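Local coordinates for protein protease Do-like 2, chloroplastic (Arabidopsis thaliana, PDB 4FLN) that performs the primary cleavage of photodamaged D1 protein of photosystem II as a chloroplast serine protease of the Deg/HtrA family, at residues D185-I189 / P232-V236; V422-E426 / I489-I495. One frame throughout, in Å; residues are numbered along the deposited sequence.

Interaction 1 of 2, residues D185-I189 / P232-V236; sequences DLLGI and PTTVV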
ATOM      1  N   ASP B 185     -24.744  23.879  -8.532  1.00 78.35           N
ATOM      2  CA  ASP B 185     -24.468  24.376  -7.186  1.00 64.41           C
ATOM      3  C   ASP B 185     -25.713  24.998  -6.577  1.00 56.13           C
ATOM      4  O   ASP B 185     -26.215  26.009  -7.059  1.00 59.51           O
ATOM      5  CB  ASP B 185     -23.322  25.390  -7.185  1.00 72.31           C
ATOM      6  CG  ASP B 185     -21.974  24.752  -6.875  1.00 87.56           C
ATOM      7  OD1 ASP B 185     -21.659  23.705  -7.481  1.00 93.35           O
ATOM      8  OD2 ASP B 185     -21.230  25.291  -6.021  1.00 88.09           O
ATOM      9  N   LEU B 186     -26.199  24.384  -5.508  1.00 43.88           N
ATOM     10  CA  LEU B 186     -27.407  24.831  -4.845  1.00 34.19           C
ATOM     11  C   LEU B 186     -27.165  25.042  -3.352  1.00 40.36           C
ATOM     12  O   LEU B 186     -26.196  24.546  -2.789  1.00 30.46           O
ATOM     13  CB  LEU B 186     -28.519  23.812  -5.047  1.00 35.13           C
ATOM     14  CG  LEU B 186     -28.778  23.368  -6.485  1.00 39.55           C
ATOM     15  CD1 LEU B 186     -29.796  22.247  -6.510  1.00 33.54           C
ATOM     16  CD2 LEU B 186     -29.248  24.536  -7.335  1.00 52.28           C
ATOM     17  N   LEU B 187     -28.053  25.786  -2.707  1.00 47.99           N
ATOM     18  CA  LEU B 187     -27.898  26.039  -1.290  1.00 40.84           C
ATOM     19  C   LEU B 187     -27.907  24.678  -0.595  1.00 49.12           C
ATOM     20  O   LEU B 187     -28.486  23.721  -1.113  1.00 47.59           O
ATOM     21  CB  LEU B 187     -29.038  26.927  -0.797  1.00 34.02           C
ATOM     22  CG  LEU B 187     -29.105  27.407   0.656  1.00 42.41           C
ATOM     23  CD1 LEU B 187     -28.009  28.419   0.957  1.00 48.24           C
ATOM     24  CD2 LEU B 187     -30.465  28.021   0.928  1.00 45.69           C
ATOM     25  N   GLY B 188     -27.229  24.582   0.546  1.00 47.57           N
ATOM     26  CA  GLY B 188     -27.202  23.359   1.324  1.00 47.19           C
ATOM     27  C   GLY B 188     -26.948  23.644   2.789  1.00 49.82           C
ATOM     28  O   GLY B 188     -26.351  24.662   3.125  1.00 52.69           O
ATOM     29  N   ILE B 189     -27.399  22.742   3.658  1.00 44.92           N
ATOM     30  CA  ILE B 189     -27.194  22.875   5.093  1.00 46.87           C
ATOM     31  C   ILE B 189     -26.220  21.811   5.555  1.00 46.53           C
ATOM     32  O   ILE B 189     -26.404  20.637   5.256  1.00 44.08           O
ATOM     33  CB  ILE B 189     -28.511  22.683   5.879  1.00 53.20           C
ATOM     34  CG1 ILE B 189     -29.583  23.658   5.393  1.00 49.15           C
ATOM     35  CG2 ILE B 189     -28.285  22.843   7.379  1.00 45.63           C
ATOM     36  CD1 ILE B 189     -30.973  23.312   5.886  1.00 42.54           C
ATOM     37  N   PRO B 232     -31.854  21.582   1.739  1.00 48.45           N
ATOM     38  CA  PRO B 232     -32.812  22.416   2.483  1.00 52.45           C
ATOM     39  C   PRO B 232     -34.208  22.498   1.861  1.00 58.68           C
ATOM     40  O   PRO B 232     -34.409  22.196   0.673  1.00 61.55           O
ATOM     41  CB  PRO B 232     -32.156  23.804   2.489  1.00 25.77           C
ATOM     42  CG  PRO B 232     -31.185  23.781   1.362  1.00 44.10           C
ATOM     43  CD  PRO B 232     -30.704  22.365   1.251  1.00 34.71           C
ATOM     44  N   THR B 233     -35.160  22.914   2.692  1.00 53.66           N
ATOM     45  CA  THR B 233     -36.542  23.125   2.287  1.00 55.73           C
ATOM     46  C   THR B 233     -36.682  23.968   1.024  1.00 52.91           C
ATOM     47  O   THR B 233     -37.491  23.655   0.151  1.00 50.27           O
ATOM     48  CB  THR B 233     -37.323  23.821   3.410  1.00 55.59           C
ATOM     49  OG1 THR B 233     -37.424  22.936   4.519  1.00 58.93           O
ATOM     50  CG2 THR B 233     -38.727  24.201   2.949  1.00 59.53           C
ATOM     51  N   THR B 234     -35.906  25.043   0.933  1.00 46.22           N
ATOM     52  CA  THR B 234     -36.023  25.954  -0.202  1.00 50.25           C
ATOM     53  C   THR B 234     -35.722  25.277  -1.543  1.00 46.50           C
ATOM     54  O   THR B 234     -36.397  25.536  -2.537  1.00 44.10           O
ATOM     55  CB  THR B 234     -35.163  27.218  -0.017  1.00 56.12           C
ATOM     56  OG1 THR B 234     -33.778  26.877  -0.094  1.00 65.33           O
ATOM     57  CG2 THR B 234     -35.429  27.827   1.346  1.00 68.66           C
ATOM     58  N   VAL B 235     -34.720  24.403  -1.568  1.00 43.51           N
ATOM     59  CA  VAL B 235     -34.393  23.686  -2.789  1.00 40.12           C
ATOM     60  C   VAL B 235     -35.492  22.691  -3.053  1.00 48.33           C
ATOM     61  O   VAL B 235     -35.820  22.397  -4.199  1.00 57.33           O
ATOM     62  CB  VAL B 235     -33.078  22.925  -2.670  1.00 42.38           C
ATOM     63  CG1 VAL B 235     -32.887  22.034  -3.876  1.00 33.64           C
ATOM     64  CG2 VAL B 235     -31.926  23.892  -2.533  1.00 49.51           C
ATOM     65  N   VAL B 236     -36.062  22.173  -1.975  1.00 53.00           N
ATOM     66  CA  VAL B 236     -37.183  21.250  -2.077  1.00 55.76           C
ATOM     67  C   VAL B 236     -38.438  21.922  -2.612  1.00 48.48           C
ATOM     68  O   VAL B 236     -39.113  21.359  -3.478  1.00 48.54           O
ATOM     69  CB  VAL B 236     -37.519  20.600  -0.732  1.00 50.44           C
ATOM     70  CG1 VAL B 236     -38.767  19.745  -0.874  1.00 39.64           C
ATOM     71  CG2 VAL B 236     -36.349  19.771  -0.256  1.00 53.39           C
TER
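Gly-188 and Pro-232 bring the backbones of 185-189 and 232-236 nearest, their CA atoms 5.8 Å apart; from there the first turn of helix 233-246 curls back beside the strand, leaving the CA atoms of Leu-187 and Val-235 7.1 Å apart. No hydrogen bond joins the segments. Pro-232, the N-cap residue, rests its ring on the strand: its CD lies 3.5 Å from Leu-187 O and 3.6 Å from Gly-188 CA. The Ile-189 and Pro-232 side chains run antiparallel alongside each other, Ile-189 CD1 3.6 Å from Pro-232 CB. With CG anti to the backbone N (chi1 -178°), Leu-187 brings CD2 to 3.7 Å from Thr-234 OG1. Val-235 splits its branches, CG2 going to Leu-187 O and CG1 to Leu-186 CD1, 4.1 Å away. An alanine in place of Pro-232 lacks CG and CD, which would probably leave a gap over Leu-187 and Gly-188. Strand 185-191 pairs with strand 165-178 on one edge and with strand 228-232 on the other, within the second barrel of the protease domain, while Tyr-326 of helix 325-329 packs on Leu-187.

Interaction 2 of 2, residues V422-E426 / I489-I495; sequences VLANE and ILKDYGI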
ATOM      1  N   VAL B 422     -13.261  -1.175 -31.959  1.00 55.70           N
ATOM      2  CA  VAL B 422     -13.577  -1.737 -33.268  1.00 52.16           C
ATOM      3  C   VAL B 422     -13.707  -3.241 -33.122  1.00 53.74           C
ATOM      4  O   VAL B 422     -12.789  -3.893 -32.646  1.00 59.48           O
ATOM      5  CB  VAL B 422     -12.475  -1.460 -34.309  1.00 45.10           C
ATOM      6  CG1 VAL B 422     -12.746  -2.248 -35.572  1.00 43.57           C
ATOM      7  CG2 VAL B 422     -12.386   0.023 -34.618  1.00 45.42           C
ATOM      8  N   LEU B 423     -14.830  -3.810 -33.534  1.00 58.68           N
ATOM      9  CA  LEU B 423     -14.963  -5.255 -33.435  1.00 54.83           C
ATOM     10  C   LEU B 423     -14.296  -5.849 -34.667  1.00 55.70           C
ATOM     11  O   LEU B 423     -14.778  -5.672 -35.795  1.00 45.07           O
ATOM     12  CB  LEU B 423     -16.434  -5.654 -33.388  1.00 43.64           C
ATOM     13  CG  LEU B 423     -17.336  -4.759 -32.551  1.00 34.02           C
ATOM     14  CD1 LEU B 423     -18.767  -5.199 -32.697  1.00 34.69           C
ATOM     15  CD2 LEU B 423     -16.908  -4.838 -31.115  1.00 55.17           C
ATOM     16  N   ALA B 424     -13.206  -6.577 -34.437  1.00 45.24           N
ATOM     17  CA  ALA B 424     -12.310  -6.978 -35.513  1.00 43.70           C
ATOM     18  C   ALA B 424     -13.020  -7.742 -36.642  1.00 55.54           C
ATOM     19  O   ALA B 424     -13.920  -8.545 -36.396  1.00 54.59           O
ATOM     20  CB  ALA B 424     -11.158  -7.779 -34.955  1.00 34.38           C
ATOM     21  N   ASN B 425     -12.601  -7.481 -37.882  1.00 62.13           N
ATOM     22  CA  ASN B 425     -13.187  -8.114 -39.061  1.00 61.52           C
ATOM     23  C   ASN B 425     -12.464  -7.709 -40.347  1.00 69.48           C
ATOM     24  O   ASN B 425     -11.755  -6.706 -40.385  1.00 71.70           O
ATOM     25  CB  ASN B 425     -14.674  -7.775 -39.173  1.00 63.38           C
ATOM     26  CG  ASN B 425     -15.391  -8.627 -40.206  1.00 76.47           C
ATOM     27  OD1 ASN B 425     -15.582  -8.218 -41.357  1.00 70.99           O
ATOM     28  ND2 ASN B 425     -15.794  -9.826 -39.798  1.00 84.48           N
ATOM     29  N   GLU B 426     -12.661  -8.485 -41.405  1.00 72.28           N
ATOM     30  CA  GLU B 426     -11.905  -8.291 -42.635  1.00 74.29           C
ATOM     31  C   GLU B 426     -12.110  -6.929 -43.316  1.00 71.34           C
ATOM     32  O   GLU B 426     -11.280  -6.504 -44.118  1.00 77.69           O
ATOM     33  CB  GLU B 426     -12.172  -9.434 -43.613  1.00 72.86           C
ATOM     34  N   ILE B 489     -20.837  -9.763 -38.130  1.00 81.04           N
ATOM     35  CA  ILE B 489     -20.066  -9.123 -37.074  1.00 78.90           C
ATOM     36  C   ILE B 489     -20.789  -9.129 -35.738  1.00 74.86           C
ATOM     37  O   ILE B 489     -20.188  -9.440 -34.706  1.00 69.09           O
ATOM     38  CB  ILE B 489     -19.715  -7.666 -37.421  1.00 76.56           C
ATOM     39  CG1 ILE B 489     -18.793  -7.612 -38.642  1.00 76.22           C
ATOM     40  CG2 ILE B 489     -19.060  -6.990 -36.223  1.00 68.99           C
ATOM     41  CD1 ILE B 489     -18.493  -6.206 -39.125  1.00 69.21           C
ATOM     42  N   LEU B 490     -22.071  -8.771 -35.743  1.00 72.27           N
ATOM     43  CA  LEU B 490     -22.789  -8.688 -34.475  1.00 78.38           C
ATOM     44  C   LEU B 490     -23.209 -10.060 -33.985  1.00 77.81           C
ATOM     45  O   LEU B 490     -23.441 -10.257 -32.793  1.00 77.96           O
ATOM     46  CB  LEU B 490     -23.954  -7.688 -34.512  1.00 71.31           C
ATOM     47  CG  LEU B 490     -24.974  -7.762 -35.634  1.00 73.84           C
ATOM     48  CD1 LEU B 490     -26.117  -8.658 -35.213  1.00 80.80           C
ATOM     49  CD2 LEU B 490     -25.469  -6.357 -35.934  1.00 65.88           C
ATOM     50  N   LYS B 491     -23.282 -11.017 -34.901  1.00 74.83           N
ATOM     51  CA  LYS B 491     -23.450 -12.400 -34.491  1.00 74.58           C
ATOM     52  C   LYS B 491     -22.223 -12.814 -33.690  1.00 76.56           C
ATOM     53  O   LYS B 491     -22.324 -13.217 -32.536  1.00 83.68           O
ATOM     54  CB  LYS B 491     -23.629 -13.302 -35.692  1.00 71.93           C
ATOM     55  N   ASP B 492     -21.054 -12.673 -34.300  1.00 72.48           N
ATOM     56  CA  ASP B 492     -19.836 -13.242 -33.738  1.00 73.58           C
ATOM     57  C   ASP B 492     -19.382 -12.618 -32.416  1.00 76.93           C
ATOM     58  O   ASP B 492     -18.640 -13.241 -31.655  1.00 75.55           O
ATOM     59  CB  ASP B 492     -18.704 -13.200 -34.772  1.00 72.33           C
ATOM     60  N   TYR B 493     -19.788 -11.382 -32.150  1.00 82.61           N
ATOM     61  CA  TYR B 493     -19.232 -10.680 -30.989  1.00 80.66           C
ATOM     62  C   TYR B 493     -19.796 -10.840 -29.562  1.00 96.76           C
ATOM     63  O   TYR B 493     -19.019 -10.967 -28.617  1.00112.56           O
ATOM     64  CB  TYR B 493     -18.857  -9.237 -31.341  1.00 64.67           C
ATOM     65  CG  TYR B 493     -17.504  -9.232 -32.004  1.00 63.42           C
ATOM     66  CD1 TYR B 493     -17.375  -9.475 -33.367  1.00 61.13           C
ATOM     67  CD2 TYR B 493     -16.345  -9.075 -31.254  1.00 62.27           C
ATOM     68  CE1 TYR B 493     -16.134  -9.514 -33.970  1.00 55.21           C
ATOM     69  CE2 TYR B 493     -15.099  -9.110 -31.851  1.00 66.74           C
ATOM     70  CZ  TYR B 493     -15.003  -9.331 -33.210  1.00 63.66           C
ATOM     71  OH  TYR B 493     -13.772  -9.363 -33.811  1.00 66.94           O
ATOM     72  N   GLY B 494     -21.111 -10.809 -29.380  1.00 93.90           N
ATOM     73  CA  GLY B 494     -22.059 -10.602 -30.447  1.00 95.23           C
ATOM     74  C   GLY B 494     -23.200  -9.803 -29.856  1.00 95.57           C
ATOM     75  O   GLY B 494     -23.444  -9.808 -28.643  1.00 87.08           O
ATOM     76  N   ILE B 495     -23.912  -9.109 -30.728  1.00 94.81           N
ATOM     77  CA  ILE B 495     -24.729  -8.000 -30.288  1.00 87.30           C
ATOM     78  C   ILE B 495     -26.078  -8.071 -30.979  1.00 87.82           C
ATOM     79  O   ILE B 495     -26.168  -8.413 -32.160  1.00 91.40           O
ATOM     80  CB  ILE B 495     -24.015  -6.658 -30.596  1.00 78.87           C
ATOM     81  CG1 ILE B 495     -22.532  -6.741 -30.211  1.00 76.26           C
ATOM     82  CG2 ILE B 495     -24.675  -5.502 -29.875  1.00 80.96           C
ATOM     83  CD1 ILE B 495     -21.725  -5.501 -30.554  1.00 72.98           C
TER
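Leu-423 and Tyr-493 bury the most surface here, with Ile-489 next. The CB of Leu-423 sits over the centre of the Tyr-493 ring, 3.7 Å from its centroid and only 3° off the normal, a CH-pi contact that presses one face of the ring against the loop. At the far end of the ring the hydroxyl donates a hydrogen bond to the backbone carbonyl of Ala-424, OH to O 2.7 Å. The bond meets the C=O at 110°, the donor tilted out of the carbonyl plane, so it comes in from well to the side of the oxygen. Face contact and hydrogen bond together probably limit how far the phenol can turn. Beyond its CB, Leu-423 has CG set beside the backbone N (chi1 -40°), and from there CD1 reaches Ile-495 CD1, tip to tip at 3.7 Å, and Ile-489 CG2 at 4.0 Å. Ile-489 turns its other branch to Asn-425, whose amide carbon CG is 3.9 Å from Ile-489 CG1. Asn-428 braces the loop through Leu-423 O and Asn-425 N, and Thr-56 of a second subunit packs on Ala-424. The arrangement joins a C-terminal helix, 479-493, to the loop between strands 417-422 and 437-442 by packing and one side-chain-to-backbone hydrogen bond, in the second PDZ domain of this Deg protease.

In the fold
Interactions 1 and 2 belong to different domains, the protease and the second PDZ, and lie on opposite sides of the chain's centre. They are about 49 Å apart between centres and about 36 Å between nearest atoms, so neither touches the other; along the chain the first contact is complete before the second begins. Interaction 1 is near the probable catalytic site: the side chain of Leu-186 is about 8 Å from that of Asp-122, assigned by similarity to the charge relay system, and Leu-186 also packs on the bound peptide. Interaction 2 is remote from those residues and instead meets a second subunit, where Gln-71 NE2 of that subunit hydrogen-bonds to Val-422 O.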